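Local coordinates for protein AxyAgu115A (Amphibacillus xylanus NBRC 15112, PDB 6NPS) that probably removes alpha-linked glucuronic acid side groups from arabinoglucuronoxylan, as a GH115 alpha-glucuronidase, at residues Trp489-Phe494 / Glu501-Val506; Ala495-Leu500 / Glu558-His563; Glu508-Tyr513 / Ala569-Pro574; His547-Ala552 / Pro574-Leu579. The protein carries 3 engineered substitutions. All blocks are in the same frame, centred on the assembly; numbering follows the deposited sequence.

Read from the N terminus, contact 1 comes first: it folds helix 500-519 back against helix 482-494 and so closes the short loop 495-499. Segment 495-500 is pressed in contact 2 against the turn 558-563, which links helices 537-558 and 564-596. Contact 3 packs helix 500-519 on helix 564-596, and contact 4 pairs 564-596 with the preceding helix 537-558, closing their connection. None nests inside another. Contact 2 crosses the other three, contacts 3 and 4 cross each other and share Pro574, and contact 1 lies in series before 3 and 4. Together they tie four consecutive helices into one bundle.

Contact 1: Trp489-Phe494 / Glu501-Val506; sequences WIEQQF and EQKDKV
Lys503 carries the polar half of this contact between two helices. Its CG is anti to the carbonyl carbon, the chain runs on extended, and a bend at chi3 (-68°) turns the ammonium toward Glu491. The glutamate comes to meet it obliquely, with CG anti to its backbone N and a bend at chi2 (70°). NZ of Lys503 donates to OE2 of Glu491 at 2.9 Å, on the syn lone pair of that oxygen. NZ is also 2.9 Å from OE1 of Glu491, but that second bond is weak, so the fork of the salt bridge is uneven. An alanine in place of Lys503 would remove the ammonium, and would probably cost Glu491 this salt bridge and thin the cover over Ile490.

Beneath the charges the contact turns apolar. Ile490 places CG2 anti to its backbone N and lays it along the lysine stem, 3.8 Å from CG of Lys503. Its other branch slides past Val506 in the opposite direction, bringing CG1 of Ile490 within 3.6 Å of CG1 of Val506. The same valine methyl also touches CD1 of Ile490, at 3.7 Å. Phe494 adds a looser, oblique approach, its CE2 4.4 Å from CG1 of Val506.

The axes of 489-494 and 501-506 pass 10.2 Å apart and their directions differ by 120°, as the chain turns sharply from helix 482-494 into helix 500-519. Phe494 and Val506 both lean on Val571 of helix 564-596, Ile490 also packs on Leu510 one turn beyond Val506, and Leu555 of helix 537-558 touches Val506.

Contact 2: Ala495-Leu500 / Glu558-His563; sequences AGVFNL and EVDQQH
The apolar part of this loop-to-loop contact is gathered round Val497. Its CG2 methyl, anti to the carbonyl carbon, sits centrally over one face of the His563 imidazole, 3.5 Å from the ring centroid and 13° off the normal, a well-placed CH-pi contact. The CB of Gln562 lies over the opposite face, nearer the rim. The other methyl of Val497 runs alongside Val559, with CG1 of Val497 3.8 Å from CG2 of Val559. Phe498 reaches the same valine obliquely, its CE1 4.0 Å from CB of Val559.

Both segments join consecutive helices: 495-500 leads from helix 482-494 into 500-519, where Asn499 is the N-cap, and 558-563 leads from 537-558 into 564-596, with His563 as N-cap. The two connections thus meet at one end of the helical bundle.

The direct hydrogen bonds that fix the imidazole lie within 558-563. ND1 of His563 donates to OD2 of Asp560 over 2.8 Å, with an N-H...O angle of 163°, nearly in the ring plane and on the syn lone pair; a weaker bond goes to OD1. The carboxylate probably favours a proton on ND1.

Water supplies the polar link between the loops. Water 2 donates to O of Val497 (2.8 Å) and to OD2 of Asp560 (2.7 Å), and accepts from the aspartate's backbone N. Water 1 likewise bridges O of Gly496 (2.9 Å) and OD2 of Asp560 (3.0 Å), so three donors converge on OD2.

Contact 3: Glu508-Tyr513 / Ala569-Pro574; sequences ELLNGY and ALVYYP
Segments 508-513 and 569-574, on helices 500-519 and 564-596 of the bundle, are inclined at 51° to each other, wholly buried. Leu509 and Leu510 both meet Val571 at about right angles, one on each of its methyls. CD1 of Leu509 lies 3.7 Å from CG1 of Val571, while CD2 of Leu510 is 4.2 Å from CG2 of Val571 and also approaches the carbonyl oxygen of Leu570.

The second helix is irregular at this point: a wider pi-type turn spans 569-572, and it kinks at Pro574, whose N has no hydrogen to give to the turn before. Water 3 donates to O of Leu570 instead, at 2.8 Å, and stands 2.9 Å from OH of Tyr513, in the plane of the tyrosine ring. The phenol oxygen has a further hydrogen bond with ND2 of Asn424.

Tyr513 holds chi1 at 94°, off the staggered positions, with its ring across the proline. CB of Pro574 presses on the phenol end, 3.5 Å from CZ of Tyr513, and the carbonyl oxygen of Pro574 lies 3.8 Å above the ring plane, toward its rim. A phenylalanine in place of Tyr513 would remove the hydroxyl and would probably lose both the water link to Leu570 and the bond with Asn424.

Contact 4: His547-Ala552 / Pro574-Leu579; sequences HLLGLA and PTVGNL
Helices 537-558 and 564-596 run roughly antiparallel at this point, with axes 10.0 Å apart and directions 149° from each other. The backbones come nearest at Leu549 and Val576, and the side chains mesh around that pair.

The tightest packing is on the buried flank, where Leu548 and Leu579 cross obliquely. Each has CG anti to its carbonyl carbon and extends a methyl to the other, so that CD1 of Leu548 is 3.8 Å from CD1 of Leu579; the same methyl of Leu579 also touches CB of Leu548, at 3.9 Å. Further along, CB of Ala552 meets CG2 of Val576 at 4.0 Å.

The solvent side belongs to Leu549, which stays partly exposed although it buries the most surface here; its approaches are slightly longer. Its CD2 comes in at about a right angle to Val576, 4.1 Å from CG2 of that valine, and the same methyl is 4.1 Å from CB of Leu579. Lys583, farther along helix 564-596, touches this leucine too. Val576, by contrast, is buried, with Arg615 and Ile619 of helix 601-629 packed on it.

Asn578 finds its partners away from the facing helix: ND2 donates to O of Pro574 at 3.3 Å, on a lone pair in the carbonyl plane; that oxygen also accepts from the backbone N of Asn578, and ND2 has a second partner in O of Asn424. Between the two segments themselves only hydrocarbon meets hydrocarbon, which implies that their alignment rests on the fit of leucine, valine and alanine side chains rather than on directional bonds.

Contact 1: Trp489-Phe494 / Glu501-Val506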
loop_
_atom_site.group_PDB
_atom_site.type_symbol
_atom_site.label_atom_id
_atom_site.label_comp_id
_atom_site.label_asym_id
_atom_site.label_seq_id
_atom_site.Cartn_x
_atom_site.Cartn_y
_atom_site.Cartn_z
ATOM N N TRP A 489 4.793 43.317 14.838
ATOM C CA TRP A 489 4.195 43.348 13.511
ATOM C C TRP A 489 2.668 43.276 13.610
ATOM O O TRP A 489 1.967 43.963 12.863
ATOM C CB TRP A 489 4.759 42.193 12.685
ATOM C CG TRP A 489 4.363 42.151 11.246
ATOM C CD1 TRP A 489 5.038 42.734 10.172
ATOM C CD2 TRP A 489 3.258 41.423 10.685
ATOM N NE1 TRP A 489 4.385 42.422 8.997
ATOM C CE2 TRP A 489 3.298 41.624 9.279
ATOM C CE3 TRP A 489 2.234 40.616 11.238
ATOM C CZ2 TRP A 489 2.344 41.060 8.417
ATOM C CZ3 TRP A 489 1.281 40.078 10.394
ATOM C CH2 TRP A 489 1.342 40.294 8.991
ATOM N N ILE A 490 2.143 42.459 14.532
ATOM C CA ILE A 490 0.690 42.397 14.751
ATOM C C ILE A 490 0.146 43.754 15.199
ATOM O O ILE A 490 -0.896 44.214 14.720
ATOM C CB ILE A 490 0.367 41.289 15.768
ATOM C CG1 ILE A 490 0.628 39.946 15.120
ATOM C CG2 ILE A 490 -1.102 41.406 16.293
ATOM C CD1 ILE A 490 0.830 38.818 16.138
ATOM N N GLU A 491 0.853 44.429 16.108
ATOM C CA GLU A 491 0.421 45.751 16.556
ATOM C C GLU A 491 0.364 46.737 15.395
ATOM O O GLU A 491 -0.551 47.572 15.311
ATOM C CB GLU A 491 1.377 46.267 17.630
ATOM C CG GLU A 491 0.858 47.476 18.376
ATOM C CD GLU A 491 -0.305 47.113 19.269
ATOM O OE1 GLU A 491 -1.216 47.953 19.463
ATOM O OE2 GLU A 491 -0.306 45.968 19.766
ATOM N N GLN A 492 1.351 46.656 14.498
ATOM C CA GLN A 492 1.430 47.550 13.341
ATOM C C GLN A 492 0.254 47.347 12.389
ATOM O O GLN A 492 -0.277 48.314 11.837
ATOM C CB GLN A 492 2.763 47.306 12.638
ATOM C CG GLN A 492 3.100 48.167 11.448
ATOM C CD GLN A 492 4.517 47.837 10.940
ATOM O OE1 GLN A 492 4.763 46.749 10.393
ATOM N NE2 GLN A 492 5.455 48.750 11.168
ATOM N N GLN A 493 -0.182 46.097 12.181
ATOM C CA GLN A 493 -1.345 45.860 11.331
ATOM C C GLN A 493 -2.681 46.059 12.052
ATOM O O GLN A 493 -3.664 46.417 11.405
ATOM C CB GLN A 493 -1.336 44.445 10.757
ATOM C CG GLN A 493 -0.013 43.910 10.292
ATOM C CD GLN A 493 0.798 44.910 9.517
ATOM O OE1 GLN A 493 0.248 45.690 8.735
ATOM N NE2 GLN A 493 2.122 44.909 9.737
ATOM N N PHE A 494 -2.773 45.778 13.360
ATOM C CA PHE A 494 -4.086 45.621 13.987
ATOM C C PHE A 494 -4.307 46.547 15.187
ATOM O O PHE A 494 -5.275 46.356 15.932
ATOM C CB PHE A 494 -4.305 44.167 14.383
ATOM C CG PHE A 494 -4.379 43.255 13.203
ATOM C CD1 PHE A 494 -5.387 43.417 12.258
ATOM C CD2 PHE A 494 -3.434 42.265 13.002
ATOM C CE1 PHE A 494 -5.444 42.587 11.123
ATOM C CE2 PHE A 494 -3.490 41.432 11.845
ATOM C CZ PHE A 494 -4.492 41.611 10.926
ATOM N N GLU A 501 -6.068 40.771 24.245
ATOM C CA GLU A 501 -6.306 39.335 24.203
ATOM C C GLU A 501 -6.466 38.842 22.761
ATOM O O GLU A 501 -6.012 37.739 22.420
ATOM C CB GLU A 501 -7.550 38.993 25.043
ATOM C CG GLU A 501 -8.251 37.706 24.637
ATOM C CD GLU A 501 -9.580 37.487 25.361
ATOM O OE1 GLU A 501 -10.186 36.396 25.197
ATOM O OE2 GLU A 501 -10.022 38.415 26.080
ATOM N N GLN A 502 -7.114 39.639 21.903
ATOM C CA GLN A 502 -7.244 39.253 20.496
ATOM C C GLN A 502 -5.893 39.261 19.785
ATOM O O GLN A 502 -5.617 38.385 18.942
ATOM C CB GLN A 502 -8.237 40.170 19.791
ATOM C CG GLN A 502 -9.656 40.012 20.348
ATOM C CD GLN A 502 -10.595 41.046 19.809
ATOM O OE1 GLN A 502 -10.305 42.248 19.848
ATOM N NE2 GLN A 502 -11.734 40.591 19.275
ATOM N N LYS A 503 -5.042 40.241 20.096
ATOM C CA LYS A 503 -3.715 40.272 19.484
ATOM C C LYS A 503 -2.873 39.095 19.931
ATOM O O LYS A 503 -2.062 38.593 19.143
ATOM C CB LYS A 503 -3.010 41.592 19.790
ATOM C CG LYS A 503 -3.564 42.697 18.942
ATOM C CD LYS A 503 -2.904 44.039 19.163
ATOM C CE LYS A 503 -3.236 44.567 20.547
ATOM N NZ LYS A 503 -3.044 46.050 20.629
ATOM N N ASP A 504 -3.067 38.588 21.152
ATOM C CA ASP A 504 -2.284 37.407 21.483
ATOM C C ASP A 504 -2.836 36.182 20.780
ATOM O O ASP A 504 -2.102 35.224 20.536
ATOM C CB ASP A 504 -2.199 37.154 22.982
ATOM C CG ASP A 504 -1.084 36.143 23.332
ATOM O OD1 ASP A 504 0.090 36.560 23.506
ATOM O OD2 ASP A 504 -1.368 34.927 23.407
ATOM N N LYS A 505 -4.123 36.175 20.449
ATOM C CA LYS A 505 -4.632 35.080 19.644
ATOM C C LYS A 505 -4.050 35.142 18.231
ATOM O O LYS A 505 -3.675 34.103 17.670
ATOM C CB LYS A 505 -6.157 35.114 19.633
ATOM C CG LYS A 505 -6.764 34.676 20.994
ATOM C CD LYS A 505 -8.278 34.828 21.005
ATOM C CE LYS A 505 -8.815 34.362 22.361
ATOM N NZ LYS A 505 -10.284 34.413 22.358
ATOM N N VAL A 506 -3.946 36.349 17.653
ATOM C CA VAL A 506 -3.285 36.483 16.345
ATOM C C VAL A 506 -1.859 35.952 16.418
ATOM O O VAL A 506 -1.390 35.264 15.509
ATOM C CB VAL A 506 -3.307 37.940 15.860
ATOM C CG1 VAL A 506 -2.454 38.075 14.553
ATOM C CG2 VAL A 506 -4.757 38.382 15.635
#

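Contact 2: Ala495-Leu500 / Glu558-His563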
loop_
_atom_site.group_PDB
_atom_site.type_symbol
_atom_site.label_atom_id
_atom_site.label_comp_id
_atom_site.label_asym_id
_atom_site.label_seq_id
_atom_site.Cartn_x
_atom_site.Cartn_y
_atom_site.Cartn_z
ATOM N N ALA A 495 -3.466 47.569 15.366
ATOM C CA ALA A 495 -3.716 48.565 16.404
ATOM C C ALA A 495 -5.116 49.139 16.242
ATOM O O ALA A 495 -5.514 49.532 15.145
ATOM C CB ALA A 495 -2.682 49.688 16.326
ATOM N N GLY A 496 -5.879 49.160 17.332
ATOM C CA GLY A 496 -7.221 49.692 17.262
ATOM C C GLY A 496 -8.250 48.743 16.693
ATOM O O GLY A 496 -9.449 49.019 16.806
ATOM N N VAL A 497 -7.827 47.638 16.087
ATOM C CA VAL A 497 -8.750 46.626 15.587
ATOM C C VAL A 497 -9.043 45.578 16.652
ATOM O O VAL A 497 -10.198 45.210 16.903
ATOM C CB VAL A 497 -8.155 45.967 14.325
ATOM C CG1 VAL A 497 -9.136 44.968 13.764
ATOM C CG2 VAL A 497 -7.741 47.013 13.294
ATOM N N PHE A 498 -7.984 45.056 17.251
ATOM C CA PHE A 498 -8.037 43.939 18.175
ATOM C C PHE A 498 -7.578 44.418 19.547
ATOM O O PHE A 498 -6.672 45.252 19.645
ATOM C CB PHE A 498 -7.125 42.829 17.665
ATOM C CG PHE A 498 -7.673 42.084 16.472
ATOM C CD1 PHE A 498 -9.026 41.734 16.421
ATOM C CD2 PHE A 498 -6.842 41.704 15.428
ATOM C CE1 PHE A 498 -9.536 41.024 15.332
ATOM C CE2 PHE A 498 -7.333 40.982 14.349
ATOM C CZ PHE A 498 -8.687 40.645 14.292
ATOM N N ASN A 499 -8.198 43.920 20.605
ATOM C CA ASN A 499 -7.696 44.274 21.922
ATOM C C ASN A 499 -6.490 43.386 22.247
ATOM O O ASN A 499 -6.059 42.543 21.443
ATOM C CB ASN A 499 -8.812 44.178 22.969
ATOM C CG ASN A 499 -9.412 42.792 23.082
ATOM O OD1 ASN A 499 -8.734 41.771 22.910
ATOM N ND2 ASN A 499 -10.704 42.744 23.402
ATOM N N LEU A 500 -5.959 43.547 23.460
ATOM C CA LEU A 500 -4.759 42.812 23.846
ATOM C C LEU A 500 -4.944 41.297 23.727
ATOM O O LEU A 500 -4.076 40.590 23.184
ATOM C CB LEU A 500 -4.361 43.211 25.265
ATOM C CG LEU A 500 -3.075 42.544 25.718
ATOM C CD1 LEU A 500 -2.211 43.576 26.426
ATOM C CD2 LEU A 500 -3.403 41.333 26.616
ATOM N N GLU A 558 -15.232 38.295 14.986
ATOM C CA GLU A 558 -15.116 39.509 15.820
ATOM C C GLU A 558 -14.580 40.727 15.066
ATOM O O GLU A 558 -14.960 41.855 15.390
ATOM C CB GLU A 558 -14.241 39.225 17.042
ATOM C CG GLU A 558 -14.958 38.322 18.043
ATOM C CD GLU A 558 -14.004 37.545 18.938
ATOM O OE1 GLU A 558 -14.457 36.564 19.573
ATOM O OE2 GLU A 558 -12.810 37.923 19.015
ATOM N N VAL A 559 -13.717 40.544 14.064
ATOM C CA VAL A 559 -13.148 41.709 13.376
ATOM C C VAL A 559 -14.252 42.549 12.744
ATOM O O VAL A 559 -15.239 42.023 12.224
ATOM C CB VAL A 559 -12.101 41.272 12.334
ATOM C CG1 VAL A 559 -12.747 40.477 11.194
ATOM C CG2 VAL A 559 -11.301 42.507 11.794
ATOM N N ASP A 560 -14.114 43.868 12.821
ATOM C CA ASP A 560 -15.104 44.752 12.212
ATOM C C ASP A 560 -14.976 44.750 10.686
ATOM O O ASP A 560 -13.942 44.375 10.121
ATOM C CB ASP A 560 -14.960 46.175 12.752
ATOM C CG ASP A 560 -13.636 46.799 12.371
ATOM O OD1 ASP A 560 -13.568 47.410 11.286
ATOM O OD2 ASP A 560 -12.660 46.663 13.141
ATOM N N GLN A 561 -16.049 45.199 10.021
ATOM C CA GLN A 561 -16.132 45.178 8.555
ATOM C C GLN A 561 -14.976 45.923 7.900
ATOM O O GLN A 561 -14.445 45.480 6.876
ATOM C CB GLN A 561 -17.446 45.814 8.118
ATOM C CG GLN A 561 -17.551 47.223 8.694
ATOM C CD GLN A 561 -18.948 47.760 8.783
ATOM O OE1 GLN A 561 -19.635 47.984 7.784
ATOM N NE2 GLN A 561 -19.401 47.913 10.006
ATOM N N GLN A 562 -14.594 47.077 8.463
ATOM C CA GLN A 562 -13.562 47.914 7.879
ATOM C C GLN A 562 -12.216 47.206 7.850
ATOM O O GLN A 562 -11.393 47.479 6.980
ATOM C CB GLN A 562 -13.470 49.221 8.675
ATOM C CG GLN A 562 -12.909 50.385 7.899
ATOM C CD GLN A 562 -13.091 51.725 8.603
ATOM O OE1 GLN A 562 -13.483 51.786 9.771
ATOM N NE2 GLN A 562 -12.776 52.809 7.893
ATOM N N HIS A 563 -11.960 46.295 8.782
ATOM C CA HIS A 563 -10.643 45.690 8.860
ATOM C C HIS A 563 -10.673 44.219 8.499
ATOM O O HIS A 563 -9.647 43.537 8.628
ATOM C CB HIS A 563 -10.050 45.925 10.257
ATOM C CG HIS A 563 -9.947 47.378 10.627
ATOM N ND1 HIS A 563 -10.843 47.994 11.481
ATOM C CD2 HIS A 563 -9.064 48.339 10.251
ATOM C CE1 HIS A 563 -10.517 49.269 11.616
ATOM N NE2 HIS A 563 -9.446 49.507 10.876
HETATM O O HOH W 1 -11.886 48.649 15.193
HETATM O O HOH W 2 -12.402 44.992 15.226
#

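Contact 3: Glu508-Tyr513 / Ala569-Pro574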
loop_
_atom_site.group_PDB
_atom_site.type_symbol
_atom_site.label_atom_id
_atom_site.label_comp_id
_atom_site.label_asym_id
_atom_site.label_seq_id
_atom_site.Cartn_x
_atom_site.Cartn_y
_atom_site.Cartn_z
ATOM N N GLU A 508 -0.728 33.528 18.410
ATOM C CA GLU A 508 -0.838 32.068 18.349
ATOM C C GLU A 508 -1.039 31.565 16.924
ATOM O O GLU A 508 -0.510 30.509 16.568
ATOM C CB GLU A 508 -1.999 31.572 19.205
ATOM C CG GLU A 508 -1.828 31.774 20.704
ATOM C CD GLU A 508 -2.981 31.137 21.493
ATOM O OE1 GLU A 508 -3.143 29.890 21.446
ATOM O OE2 GLU A 508 -3.735 31.888 22.152
ATOM N N LEU A 509 -1.879 32.253 16.126
ATOM C CA LEU A 509 -2.180 31.806 14.764
ATOM C C LEU A 509 -0.943 31.887 13.878
ATOM O O LEU A 509 -0.632 30.942 13.145
ATOM C CB LEU A 509 -3.298 32.662 14.134
ATOM C CG LEU A 509 -4.663 32.487 14.787
ATOM C CD1 LEU A 509 -5.696 33.410 14.180
ATOM C CD2 LEU A 509 -5.110 31.022 14.655
ATOM N N LEU A 510 -0.243 33.037 13.907
ATOM C CA LEU A 510 0.868 33.254 12.971
ATOM C C LEU A 510 2.048 32.370 13.334
ATOM O O LEU A 510 2.638 31.705 12.467
ATOM C CB LEU A 510 1.319 34.729 12.982
ATOM C CG LEU A 510 0.295 35.765 12.561
ATOM C CD1 LEU A 510 0.931 37.179 12.546
ATOM C CD2 LEU A 510 -0.186 35.378 11.189
ATOM N N ASN A 511 2.408 32.370 14.617
ATOM C CA ASN A 511 3.471 31.508 15.106
ATOM C C ASN A 511 3.094 30.049 14.939
ATOM O O ASN A 511 3.925 29.221 14.542
ATOM C CB ASN A 511 3.748 31.821 16.571
ATOM C CG ASN A 511 5.114 31.367 16.998
ATOM O OD1 ASN A 511 6.117 31.994 16.657
ATOM N ND2 ASN A 511 5.171 30.261 17.731
ATOM N N GLY A 512 1.834 29.721 15.230
ATOM C CA GLY A 512 1.275 28.402 15.041
ATOM C C GLY A 512 1.322 27.862 13.631
ATOM O O GLY A 512 1.910 26.797 13.406
ATOM N N TYR A 513 0.696 28.541 12.660
ATOM C CA TYR A 513 0.651 27.948 11.328
ATOM C C TYR A 513 2.045 27.882 10.702
ATOM O O TYR A 513 2.364 26.913 9.993
ATOM C CB TYR A 513 -0.360 28.697 10.424
ATOM C CG TYR A 513 0.194 29.806 9.533
ATOM C CD1 TYR A 513 0.876 29.512 8.351
ATOM C CD2 TYR A 513 -0.033 31.159 9.844
ATOM C CE1 TYR A 513 1.372 30.533 7.523
ATOM C CE2 TYR A 513 0.480 32.206 9.004
ATOM C CZ TYR A 513 1.175 31.865 7.856
ATOM O OH TYR A 513 1.679 32.888 7.027
ATOM N N ALA A 569 -6.636 38.514 4.598
ATOM C CA ALA A 569 -5.472 38.320 3.743
ATOM C C ALA A 569 -4.197 38.063 4.540
ATOM O O ALA A 569 -3.339 37.300 4.089
ATOM C CB ALA A 569 -5.287 39.538 2.838
ATOM N N LEU A 570 -4.067 38.640 5.736
ATOM C CA LEU A 570 -2.828 38.516 6.491
ATOM C C LEU A 570 -2.840 37.356 7.483
ATOM O O LEU A 570 -1.764 36.857 7.845
ATOM C CB LEU A 570 -2.537 39.829 7.252
ATOM C CG LEU A 570 -2.218 41.069 6.370
ATOM C CD1 LEU A 570 -1.979 42.350 7.181
ATOM C CD2 LEU A 570 -1.025 40.831 5.425
ATOM N N VAL A 571 -4.003 36.976 8.015
ATOM C CA VAL A 571 -3.997 36.002 9.106
ATOM C C VAL A 571 -4.889 34.808 8.747
ATOM O O VAL A 571 -4.454 33.654 8.765
ATOM C CB VAL A 571 -4.451 36.667 10.418
ATOM C CG1 VAL A 571 -4.470 35.633 11.545
ATOM C CG2 VAL A 571 -3.530 37.847 10.740
ATOM N N TYR A 572 -6.152 35.074 8.423
ATOM C CA TYR A 572 -7.106 33.981 8.289
ATOM C C TYR A 572 -6.770 33.078 7.099
ATOM O O TYR A 572 -6.730 31.853 7.229
ATOM C CB TYR A 572 -8.523 34.562 8.159
ATOM C CG TYR A 572 -9.618 33.511 8.174
ATOM C CD1 TYR A 572 -10.131 33.027 9.389
ATOM C CD2 TYR A 572 -10.150 33.020 6.981
ATOM C CE1 TYR A 572 -11.152 32.060 9.388
ATOM C CE2 TYR A 572 -11.154 32.065 6.969
ATOM C CZ TYR A 572 -11.653 31.599 8.172
ATOM O OH TYR A 572 -12.644 30.663 8.160
ATOM N N TYR A 573 -6.558 33.659 5.913
ATOM C CA TYR A 573 -6.307 32.822 4.738
ATOM C C TYR A 573 -5.014 31.998 4.869
ATOM O O TYR A 573 -5.068 30.775 4.673
ATOM C CB TYR A 573 -6.321 33.720 3.484
ATOM C CG TYR A 573 -5.863 32.984 2.247
ATOM C CD1 TYR A 573 -6.639 31.976 1.698
ATOM C CD2 TYR A 573 -4.646 33.281 1.642
ATOM C CE1 TYR A 573 -6.221 31.275 0.561
ATOM C CE2 TYR A 573 -4.225 32.603 0.508
ATOM C CZ TYR A 573 -5.008 31.585 -0.005
ATOM O OH TYR A 573 -4.591 30.884 -1.103
ATOM N N PRO A 574 -3.835 32.579 5.179
ATOM C CA PRO A 574 -2.635 31.733 5.429
ATOM C C PRO A 574 -2.842 30.664 6.504
ATOM O O PRO A 574 -2.330 29.545 6.364
ATOM C CB PRO A 574 -1.566 32.740 5.900
ATOM C CG PRO A 574 -2.075 34.042 5.576
ATOM C CD PRO A 574 -3.563 34.005 5.386
HETATM O O HOH W 3 0.734 35.575 7.479
#

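Contact 4: His547-Ala552 / Pro574-Leu579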
loop_
_atom_site.group_PDB
_atom_site.type_symbol
_atom_site.label_atom_id
_atom_site.label_comp_id
_atom_site.label_asym_id
_atom_site.label_seq_id
_atom_site.Cartn_x
_atom_site.Cartn_y
_atom_site.Cartn_z
ATOM N N HIS A 547 -7.366 23.618 17.722
ATOM C CA HIS A 547 -7.334 24.787 18.594
ATOM C C HIS A 547 -7.118 26.064 17.772
ATOM O O HIS A 547 -7.829 27.066 17.949
ATOM C CB HIS A 547 -6.220 24.623 19.633
ATOM C CG HIS A 547 -5.959 25.857 20.431
ATOM N ND1 HIS A 547 -6.898 26.398 21.275
ATOM C CD2 HIS A 547 -4.882 26.682 20.485
ATOM C CE1 HIS A 547 -6.413 27.498 21.821
ATOM N NE2 HIS A 547 -5.189 27.692 21.360
ATOM N N LEU A 548 -6.147 26.035 16.849
ATOM C CA LEU A 548 -5.841 27.225 16.031
ATOM C C LEU A 548 -6.992 27.592 15.078
ATOM O O LEU A 548 -7.348 28.770 14.964
ATOM C CB LEU A 548 -4.532 26.979 15.240
ATOM C CG LEU A 548 -3.298 26.811 16.158
ATOM C CD1 LEU A 548 -2.085 26.331 15.403
ATOM C CD2 LEU A 548 -2.996 28.090 16.948
ATOM N N LEU A 549 -7.566 26.613 14.349
ATOM C CA LEU A 549 -8.747 26.909 13.527
ATOM C C LEU A 549 -9.856 27.556 14.357
ATOM O O LEU A 549 -10.515 28.504 13.901
ATOM C CB LEU A 549 -9.273 25.640 12.850
ATOM C CG LEU A 549 -8.298 24.991 11.862
ATOM C CD1 LEU A 549 -8.827 23.638 11.368
ATOM C CD2 LEU A 549 -7.983 25.914 10.688
ATOM N N GLY A 550 -10.064 27.077 15.595
ATOM C CA GLY A 550 -11.052 27.704 16.449
ATOM C C GLY A 550 -10.763 29.171 16.707
ATOM O O GLY A 550 -11.676 30.005 16.672
ATOM N N LEU A 551 -9.493 29.513 16.995
ATOM C CA LEU A 551 -9.150 30.920 17.197
ATOM C C LEU A 551 -9.356 31.726 15.914
ATOM O O LEU A 551 -9.835 32.865 15.955
ATOM C CB LEU A 551 -7.689 31.079 17.656
ATOM C CG LEU A 551 -7.223 30.474 18.975
ATOM C CD1 LEU A 551 -5.737 30.787 19.206
ATOM C CD2 LEU A 551 -8.100 30.973 20.136
ATOM N N ALA A 552 -8.966 31.167 14.777
ATOM C CA ALA A 552 -9.096 31.899 13.522
ATOM C C ALA A 552 -10.559 32.196 13.230
ATOM O O ALA A 552 -10.889 33.274 12.734
ATOM C CB ALA A 552 -8.481 31.094 12.365
ATOM N N PRO A 574 -3.835 32.579 5.179
ATOM C CA PRO A 574 -2.635 31.733 5.429
ATOM C C PRO A 574 -2.842 30.664 6.504
ATOM O O PRO A 574 -2.330 29.545 6.364
ATOM C CB PRO A 574 -1.566 32.740 5.900
ATOM C CG PRO A 574 -2.075 34.042 5.576
ATOM C CD PRO A 574 -3.563 34.005 5.386
ATOM N N THR A 575 -3.475 31.004 7.635
ATOM C CA THR A 575 -3.640 30.015 8.710
ATOM C C THR A 575 -4.521 28.869 8.264
ATOM O O THR A 575 -4.124 27.700 8.304
ATOM C CB THR A 575 -4.263 30.657 9.965
ATOM O OG1 THR A 575 -3.418 31.701 10.402
ATOM C CG2 THR A 575 -4.418 29.605 11.098
ATOM N N VAL A 576 -5.720 29.197 7.806
ATOM C CA VAL A 576 -6.703 28.172 7.509
ATOM C C VAL A 576 -6.286 27.398 6.281
ATOM O O VAL A 576 -6.434 26.174 6.225
ATOM C CB VAL A 576 -8.105 28.800 7.340
ATOM C CG1 VAL A 576 -9.108 27.744 6.864
ATOM C CG2 VAL A 576 -8.575 29.461 8.667
ATOM N N GLY A 577 -5.709 28.086 5.293
ATOM C CA GLY A 577 -5.278 27.389 4.103
ATOM C C GLY A 577 -4.257 26.324 4.420
ATOM O O GLY A 577 -4.389 25.177 4.000
ATOM N N ASN A 578 -3.209 26.699 5.153
ATOM C CA ASN A 578 -2.178 25.736 5.526
ATOM C C ASN A 578 -2.731 24.649 6.443
ATOM O O ASN A 578 -2.463 23.456 6.263
ATOM C CB ASN A 578 -1.050 26.461 6.262
ATOM C CG ASN A 578 0.097 26.855 5.342
ATOM O OD1 ASN A 578 0.673 26.011 4.648
ATOM N ND2 ASN A 578 0.428 28.158 5.332
ATOM N N LEU A 579 -3.455 25.054 7.475
ATOM C CA LEU A 579 -3.782 24.077 8.501
ATOM C C LEU A 579 -4.942 23.179 8.093
ATOM O O LEU A 579 -4.987 22.017 8.517
ATOM C CB LEU A 579 -4.098 24.780 9.818
ATOM C CG LEU A 579 -2.872 25.502 10.394
ATOM C CD1 LEU A 579 -3.186 25.879 11.803
ATOM C CD2 LEU A 579 -1.624 24.634 10.373
#